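Local structure of kinase-associated protein B (Bacillus cereus, 1Y71) at residues G33-V37 with P77-V81; K44-Q48 with T120-L124. The protein is of unknown function but is probably associated with a bacterial kinase, and it carries a beta domain of the SH3 clan. All blocks are in the same frame, centred on the assembly; numbering follows the deposited sequence.

The two contacts lie on opposite sides of the chain's centre, their own centres 24 Å apart and their nearest atoms about 10 Å apart, so they do not touch. Along the chain they interlock: 33-37 and 44-48 come first, the start of strand 34-42 and the loop that follows it, then 77-81 and lastly 120-124 on helix 112-127. Contact 1 belongs to the antiparallel sheet, where the turn leaving strand 73-77 settles against strand 34-42. Contact 2 joins the loop beyond the other end of that strand to the C-terminal helix. Strand 34-42 therefore runs from the sheet end of the protein toward its helical end, so the same strand and its following loop connect the sheet to the helical part.

Contact 1 of 2, residues G33-V37 with P77-V81; sequences GSYVV and PEQMV
Glu78 lays its CB obliquely beside the Tyr35 ring, with Tyr35 CE2 3.5 Å from Glu78 CB. With CG between the backbone N and the carbonyl carbon (chi1 74°) and the chain extended beyond it, the rest of the glutamate leaves the ring and lies along the Gly33 backbone, Glu78 OE1 3.4 Å from Gly33 CA. The ring and carboxylate planes are 43° apart, so the two groups are not stacked. Val81 meets the ring as well, also obliquely: its CG2 stands 4.1 Å from Tyr35 CD2 and 4.4 Å from Val37 CG2, touching both of these strand side chains with one methyl.

The backbone supplies the polar link. Glu78 N donates to Gly33 O (2.8 Å, N-H...O 160°), and Pro77 CA adds a CA-H...O contact to the same oxygen. Ser34 and Pro77 form an antiparallel, non-hydrogen-bonded pair whose side chains diverge; Ser34 OG hydrogen-bonds to Asn75.

Just past this pair, residues 78-80 make a 3-10 turn that carries the chain out of edge strand 73-77. Tyr35 OH reaches Phe8 N, and Phe8 packs edge-to-face with the tyrosine ring. Strand 21-31 flanks strand 34-42 on its other side, while Val81 begins strand 81-83 and touches Val14 of strand 13-18.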
loop_
_atom_site.group_PDB
_atom_site.type_symbol
_atom_site.label_atom_id
_atom_site.label_comp_id
_atom_site.label_asym_id
_atom_site.label_seq_id
_atom_site.Cartn_x
_atom_site.Cartn_y
_atom_site.Cartn_z
ATOM N N GLY B 33 18.758 17.770 6.820
ATOM C CA GLY B 33 17.688 18.502 6.150
ATOM C C GLY B 33 16.793 17.745 5.179
ATOM O O GLY B 33 15.931 18.346 4.534
ATOM N N SER B 34 16.980 16.429 5.073
ATOM C CA SER B 34 16.217 15.672 4.101
ATOM C C SER B 34 16.092 14.195 4.474
ATOM O O SER B 34 16.749 13.712 5.387
ATOM C CB SER B 34 16.826 15.841 2.698
ATOM O OG SER B 34 18.069 15.162 2.577
ATOM N N TYR B 35 15.205 13.510 3.763
ATOM C CA TYR B 35 14.986 12.089 3.931
ATOM C C TYR B 35 14.983 11.434 2.579
ATOM O O TYR B 35 14.465 11.999 1.623
ATOM C CB TYR B 35 13.640 11.842 4.615
ATOM C CG TYR B 35 13.632 12.367 6.023
ATOM C CD1 TYR B 35 14.147 11.594 7.064
ATOM C CD2 TYR B 35 13.139 13.658 6.315
ATOM C CE1 TYR B 35 14.183 12.062 8.350
ATOM C CE2 TYR B 35 13.171 14.143 7.619
ATOM C CZ TYR B 35 13.694 13.327 8.635
ATOM O OH TYR B 35 13.737 13.767 9.942
ATOM N N VAL B 36 15.544 10.226 2.516
ATOM C CA VAL B 36 15.376 9.380 1.363
ATOM C C VAL B 36 14.047 8.662 1.613
ATOM O O VAL B 36 13.848 8.061 2.686
ATOM C CB VAL B 36 16.553 8.369 1.160
ATOM C CG1 VAL B 36 16.330 7.582 -0.087
ATOM C CG2 VAL B 36 17.909 9.131 1.058
ATOM N N VAL B 37 13.137 8.768 0.640
ATOM C CA VAL B 37 11.798 8.168 0.732
ATOM C C VAL B 37 11.639 7.143 -0.391
ATOM O O VAL B 37 11.851 7.469 -1.577
ATOM C CB VAL B 37 10.688 9.295 0.665
ATOM C CG1 VAL B 37 9.255 8.720 0.595
ATOM C CG2 VAL B 37 10.826 10.266 1.865
ATOM N N PRO B 77 13.310 17.157 0.919
ATOM C CA PRO B 77 13.625 18.047 2.041
ATOM C C PRO B 77 12.660 17.762 3.193
ATOM O O PRO B 77 11.474 17.465 2.954
ATOM C CB PRO B 77 13.391 19.455 1.464
ATOM C CG PRO B 77 13.426 19.296 -0.011
ATOM C CD PRO B 77 12.913 17.911 -0.286
ATOM N N GLU B 78 13.159 17.877 4.416
ATOM C CA GLU B 78 12.414 17.480 5.616
ATOM C C GLU B 78 11.087 18.236 5.839
ATOM O O GLU B 78 10.167 17.699 6.454
ATOM C CB GLU B 78 13.309 17.520 6.865
ATOM C CG GLU B 78 13.616 18.930 7.360
ATOM C CD GLU B 78 14.811 19.018 8.337
ATOM O OE1 GLU B 78 15.423 17.971 8.679
ATOM O OE2 GLU B 78 15.140 20.170 8.750
ATOM N N GLN B 79 10.988 19.451 5.318
ATOM C CA GLN B 79 9.784 20.292 5.475
ATOM C C GLN B 79 8.627 19.738 4.658
ATOM O O GLN B 79 7.455 20.059 4.917
ATOM C CB GLN B 79 10.024 21.722 4.955
ATOM C CG GLN B 79 11.459 22.221 5.103
ATOM C CD GLN B 79 12.231 22.205 3.798
ATOM O OE1 GLN B 79 11.822 22.812 2.807
ATOM N NE2 GLN B 79 13.367 21.541 3.804
HETATM N N MSE B 80 8.974 18.934 3.654
HETATM C CA MSE B 80 7.998 18.434 2.695
HETATM C C MSE B 80 7.614 16.989 3.042
HETATM O O MSE B 80 6.920 16.335 2.261
HETATM C CB MSE B 80 8.565 18.529 1.257
HETATM C CG MSE B 80 9.136 19.920 0.917
HETATM SE SE MSE B 80 7.731 21.256 1.118
HETATM C CE MSE B 80 6.887 21.104 -0.604
ATOM N N VAL B 81 8.112 16.498 4.179
ATOM C CA VAL B 81 7.816 15.146 4.654
ATOM C C VAL B 81 6.889 15.196 5.889
ATOM O O VAL B 81 7.123 15.980 6.830
ATOM C CB VAL B 81 9.118 14.315 4.955
ATOM C CG1 VAL B 81 8.768 12.882 5.439
ATOM C CG2 VAL B 81 10.008 14.216 3.718
#

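Contact 2 of 2, residues K44-Q48 with T120-L124; sequences KHPVQ and TLQQL
Gln48 packs the aliphatic part of its side chain against the side chains of helix 112-127, giving up the most surface in this contact. Its CG sits 3.7 Å from Leu121 CD2 and 3.8 Å from Thr120 CG2, crossing both side chains at a slant. CG lies anti to the carbonyl carbon (chi1 -55°), and a bend at chi2 (-56°) brings the flat end alongside the His45 ring, at its edge, rather than between ring and helix. Leu124 approaches this end from the opposite direction. Thr120 presents its methyl to the glutamine, while its OG1 bonds to the carbonyl of Arg116 one turn earlier in the helix.

Leu121 reaches across with CD2, which touches both Gln48 and the imidazole of His45; CD2 is 3.9 Å from His45 ND1, in an oblique approach to the ring. Leu124, one turn further along from Thr120, brings CD1 to the edge of the same ring, near its plane, 3.5 Å from His45 CE1. Pro46 CD rests on one face of the imidazole, 3.3 Å above the plane and near the rim. The buried ring has leucines on the helix side and polar partners at its nitrogens. NE2 bonds to Tyr128 OH, and ND1 makes weak hydrogen bonds to Pro46 O (3.3 Å, 144°) and to Gln102 OE1.

Gln102 also donates through NE2 to Pro46 O, and Leu99 touches both His45 and Leu121, so helix 91-104 closes another side of the contact. The result is a buried loop-to-helix packing: an irregular segment following strand 34-42 lies against helices 91-104 and 112-127, joining the C-terminal helical part to the SH3-like sheet.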
loop_
_atom_site.group_PDB
_atom_site.type_symbol
_atom_site.label_atom_id
_atom_site.label_comp_id
_atom_site.label_asym_id
_atom_site.label_seq_id
_atom_site.Cartn_x
_atom_site.Cartn_y
_atom_site.Cartn_z
ATOM N N LYS B 44 -0.851 12.586 -5.431
ATOM C CA LYS B 44 -1.076 13.665 -6.394
ATOM C C LYS B 44 -0.080 13.540 -7.514
ATOM O O LYS B 44 1.129 13.436 -7.262
ATOM C CB LYS B 44 -0.982 15.048 -5.721
ATOM C CG LYS B 44 -1.043 16.209 -6.732
ATOM C CD LYS B 44 -0.640 17.499 -6.044
ATOM C CE LYS B 44 -0.979 18.709 -6.901
ATOM N NZ LYS B 44 0.234 19.335 -7.502
ATOM N N HIS B 45 -0.597 13.473 -8.737
ATOM C CA HIS B 45 0.244 13.389 -9.923
ATOM C C HIS B 45 0.825 14.774 -10.181
ATOM O O HIS B 45 0.136 15.789 -9.964
ATOM C CB HIS B 45 -0.535 12.820 -11.127
ATOM C CG HIS B 45 0.345 12.384 -12.257
ATOM N ND1 HIS B 45 0.829 13.267 -13.203
ATOM C CD2 HIS B 45 0.847 11.169 -12.583
ATOM C CE1 HIS B 45 1.572 12.608 -14.076
ATOM N NE2 HIS B 45 1.614 11.337 -13.715
ATOM N N PRO B 46 2.118 14.833 -10.545
ATOM C CA PRO B 46 2.754 16.146 -10.701
ATOM C C PRO B 46 2.183 16.990 -11.846
ATOM O O PRO B 46 1.620 16.463 -12.826
ATOM C CB PRO B 46 4.206 15.802 -11.026
ATOM C CG PRO B 46 4.134 14.401 -11.594
ATOM C CD PRO B 46 3.098 13.740 -10.730
ATOM N N VAL B 47 2.377 18.288 -11.699
ATOM C CA VAL B 47 1.942 19.268 -12.678
ATOM C C VAL B 47 2.806 19.100 -13.925
ATOM O O VAL B 47 3.980 18.746 -13.825
ATOM C CB VAL B 47 2.069 20.705 -12.085
ATOM C CG1 VAL B 47 1.402 21.730 -12.985
ATOM C CG2 VAL B 47 1.339 20.779 -10.798
ATOM N N GLN B 48 2.224 19.345 -15.095
ATOM C CA GLN B 48 2.955 19.228 -16.356
ATOM C C GLN B 48 3.493 20.574 -16.832
ATOM O O GLN B 48 3.035 21.629 -16.393
ATOM C CB GLN B 48 2.031 18.637 -17.429
ATOM C CG GLN B 48 1.405 17.302 -17.018
ATOM C CD GLN B 48 2.443 16.267 -16.634
ATOM O OE1 GLN B 48 2.595 15.918 -15.455
ATOM N NE2 GLN B 48 3.168 15.770 -17.622
ATOM N N THR B 120 -1.175 16.043 -22.551
ATOM C CA THR B 120 -0.011 15.435 -21.923
ATOM C C THR B 120 -0.373 14.286 -20.985
ATOM O O THR B 120 0.222 13.205 -21.073
ATOM C CB THR B 120 0.791 16.521 -21.206
ATOM O OG1 THR B 120 1.185 17.470 -22.197
ATOM C CG2 THR B 120 2.024 15.959 -20.556
ATOM N N LEU B 121 -1.355 14.509 -20.114
ATOM C CA LEU B 121 -1.807 13.470 -19.179
ATOM C C LEU B 121 -2.460 12.304 -19.882
ATOM O O LEU B 121 -2.304 11.162 -19.455
ATOM C CB LEU B 121 -2.734 14.043 -18.100
ATOM C CG LEU B 121 -2.130 15.187 -17.258
ATOM C CD1 LEU B 121 -3.183 16.011 -16.565
ATOM C CD2 LEU B 121 -1.104 14.643 -16.264
ATOM N N GLN B 122 -3.191 12.584 -20.963
ATOM C CA GLN B 122 -3.832 11.502 -21.729
ATOM C C GLN B 122 -2.775 10.523 -22.272
ATOM O O GLN B 122 -2.950 9.316 -22.201
ATOM C CB GLN B 122 -4.722 12.046 -22.858
ATOM C CG GLN B 122 -6.031 12.681 -22.394
ATOM C CD GLN B 122 -6.778 13.412 -23.520
ATOM O OE1 GLN B 122 -6.199 14.227 -24.259
ATOM N NE2 GLN B 122 -8.076 13.119 -23.654
ATOM N N GLN B 123 -1.673 11.055 -22.782
ATOM C CA GLN B 123 -0.574 10.223 -23.255
ATOM C C GLN B 123 0.114 9.488 -22.119
ATOM O O GLN B 123 0.408 8.283 -22.243
ATOM C CB GLN B 123 0.472 11.049 -24.014
ATOM C CG GLN B 123 1.541 10.195 -24.721
ATOM C CD GLN B 123 0.933 9.115 -25.611
ATOM O OE1 GLN B 123 0.005 9.381 -26.372
ATOM N NE2 GLN B 123 1.445 7.880 -25.501
ATOM N N LEU B 124 0.410 10.213 -21.042
ATOM C CA LEU B 124 1.053 9.609 -19.866
ATOM C C LEU B 124 0.275 8.382 -19.386
ATOM O O LEU B 124 0.863 7.353 -19.044
ATOM C CB LEU B 124 1.195 10.621 -18.733
ATOM C CG LEU B 124 2.452 11.478 -18.654
ATOM C CD1 LEU B 124 2.336 12.354 -17.453
ATOM C CD2 LEU B 124 3.714 10.609 -18.570
#